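Local coordinates for protein glutamine cyclotransferase (Porphyromonas gingivalis W83, PDB 6QQL) that probably converts N-terminal glutamine of peptides to pyroglutamate, as a zinc-binding glutaminyl cyclase related to the M28 peptidases, at residues Leu224-Trp229 with Pro263-Ile267. Numbering follows the deposited sequence.
Sequences LISAVW and PCIDI
The six-membered ring of Trp229 meets two isoleucines of 263-267 in different ways. CD1 of Ile265 lies at the ring edge, near the indole plane, 4.3 Å from Trp229 CZ3, whereas Ile267 comes obliquely, its CG1 4.0 Å from Trp229 CZ3, and these two side chains run past each other in opposite directions. Ile265 has the largest share of the buried surface (99 of 321 Å²): its two branches engage different helix residues. With CG1 placed between the backbone N and the carbonyl carbon (chi1 71°), Ile265 CD1 meets Val228 CG2 tip to tip at 3.5 Å. The other branch, Ile265 CG2, lies 3.7 Å from Leu224 CG and 3.9 Å from Ile225 CB. Leu224 also reaches the residue just before the strand, where its CD2 approaches Pro263 O at 3.4 Å. No hydrogen bond links the segments; side chains meet through apolar groups. The axes of the two short segments, 8.9 Å apart at closest approach, are inclined at -42°, so the helix passes obliquely over the strand. This is helix-on-sheet packing in the alpha/beta fold: helix 222-234 covers one face of the outermost strand 264-268, while Cys264 and Asp266 point away from it and touch helix 253-260. Trp213 and Phe241 make edge-to-face contacts with Trp229; backbone bonds join the strand to 197-202, and helix 294-311 packs against Leu224, Val228 and Ile267.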
loop_
_atom_site.group_PDB
_atom_site.type_symbol
_atom_site.label_atom_id
_atom_site.label_comp_id
_atom_site.label_asym_id
_atom_site.label_seq_id
_atom_site.Cartn_x
_atom_site.Cartn_y
_atom_site.Cartn_z
ATOM N N LEU A 224 8.295 14.352 6.965
ATOM C CA LEU A 224 7.396 13.209 7.041
ATOM C C LEU A 224 8.131 11.935 7.423
ATOM O O LEU A 224 7.786 11.277 8.408
ATOM C CB LEU A 224 6.702 13.039 5.691
ATOM C CG LEU A 224 5.637 11.964 5.623
ATOM C CD1 LEU A 224 4.736 12.000 6.863
ATOM C CD2 LEU A 224 4.871 12.141 4.317
ATOM N N ILE A 225 9.186 11.604 6.684
ATOM C CA ILE A 225 9.950 10.393 6.972
ATOM C C ILE A 225 10.448 10.394 8.419
ATOM O O ILE A 225 10.376 9.369 9.109
ATOM C CB ILE A 225 11.075 10.225 5.924
ATOM C CG1 ILE A 225 11.430 8.756 5.706
ATOM C CG2 ILE A 225 12.329 11.038 6.244
ATOM C CD1 ILE A 225 12.481 8.586 4.649
ATOM N N SER A 226 10.935 11.542 8.915
ATOM C CA SER A 226 11.430 11.601 10.293
ATOM C C SER A 226 10.296 11.420 11.296
ATOM O O SER A 226 10.434 10.682 12.282
ATOM C CB SER A 226 12.169 12.914 10.560
ATOM O OG SER A 226 13.257 13.080 9.672
ATOM N N ALA A 227 9.186 12.130 11.084
ATOM C CA ALA A 227 8.058 12.052 12.003
ATOM C C ALA A 227 7.546 10.619 12.146
ATOM O O ALA A 227 7.211 10.179 13.249
ATOM C CB ALA A 227 6.950 12.997 11.535
ATOM N N VAL A 228 7.465 9.874 11.046
ATOM C CA VAL A 228 6.972 8.507 11.142
ATOM C C VAL A 228 7.968 7.643 11.898
ATOM O O VAL A 228 7.615 6.965 12.869
ATOM C CB VAL A 228 6.679 7.928 9.745
ATOM C CG1 VAL A 228 6.365 6.450 9.853
ATOM C CG2 VAL A 228 5.498 8.652 9.108
ATOM N N TRP A 229 9.239 7.690 11.488
ATOM C CA TRP A 229 10.259 6.821 12.067
ATOM C C TRP A 229 10.501 7.134 13.536
ATOM O O TRP A 229 10.874 6.243 14.309
ATOM C CB TRP A 229 11.543 6.949 11.264
ATOM C CG TRP A 229 11.810 5.803 10.316
ATOM C CD1 TRP A 229 12.839 4.893 10.387
ATOM C CD2 TRP A 229 11.051 5.459 9.146
ATOM N NE1 TRP A 229 12.766 4.011 9.325
ATOM C CE2 TRP A 229 11.677 4.333 8.556
ATOM C CE3 TRP A 229 9.902 5.993 8.537
ATOM C CZ2 TRP A 229 11.191 3.737 7.401
ATOM C CZ3 TRP A 229 9.416 5.396 7.399
ATOM C CH2 TRP A 229 10.063 4.282 6.838
ATOM N N PRO A 263 4.093 15.554 -0.742
ATOM C CA PRO A 263 5.223 14.838 -0.132
ATOM C C PRO A 263 4.769 13.488 0.400
ATOM O O PRO A 263 3.893 13.408 1.265
ATOM C CB PRO A 263 5.677 15.777 0.993
ATOM C CG PRO A 263 4.481 16.540 1.327
ATOM C CD PRO A 263 3.713 16.743 0.035
ATOM N N CYS A 264 5.342 12.420 -0.154
ATOM C CA CYS A 264 4.966 11.060 0.199
ATOM C C CYS A 264 6.179 10.257 0.661
ATOM O O CYS A 264 7.316 10.548 0.273
ATOM C CB CYS A 264 4.289 10.362 -0.989
ATOM S SG CYS A 264 2.821 11.256 -1.594
ATOM N N ILE A 265 5.934 9.289 1.559
ATOM C CA ILE A 265 6.937 8.299 1.941
ATOM C C ILE A 265 6.393 6.900 1.668
ATOM O O ILE A 265 5.184 6.650 1.660
ATOM C CB ILE A 265 7.382 8.396 3.413
ATOM C CG1 ILE A 265 6.255 7.921 4.341
ATOM C CG2 ILE A 265 7.896 9.797 3.727
ATOM C CD1 ILE A 265 6.499 8.160 5.808
ATOM N N ASP A 266 7.324 5.969 1.519
ATOM C CA ASP A 266 7.029 4.581 1.207
ATOM C C ASP A 266 7.569 3.700 2.333
ATOM O O ASP A 266 8.782 3.476 2.432
ATOM C CB ASP A 266 7.657 4.209 -0.130
ATOM C CG ASP A 266 7.103 2.932 -0.696
ATOM O OD1 ASP A 266 6.181 2.346 -0.095
ATOM O OD2 ASP A 266 7.612 2.499 -1.739
ATOM N N ILE A 267 6.677 3.173 3.167
ATOM C CA ILE A 267 7.055 2.165 4.147
ATOM C C ILE A 267 7.048 0.827 3.413
ATOM O O ILE A 267 5.986 0.287 3.104
ATOM C CB ILE A 267 6.119 2.157 5.358
ATOM C CG1 ILE A 267 6.139 3.509 6.068
ATOM C CG2 ILE A 267 6.575 1.115 6.356
ATOM C CD1 ILE A 267 4.836 3.857 6.765
#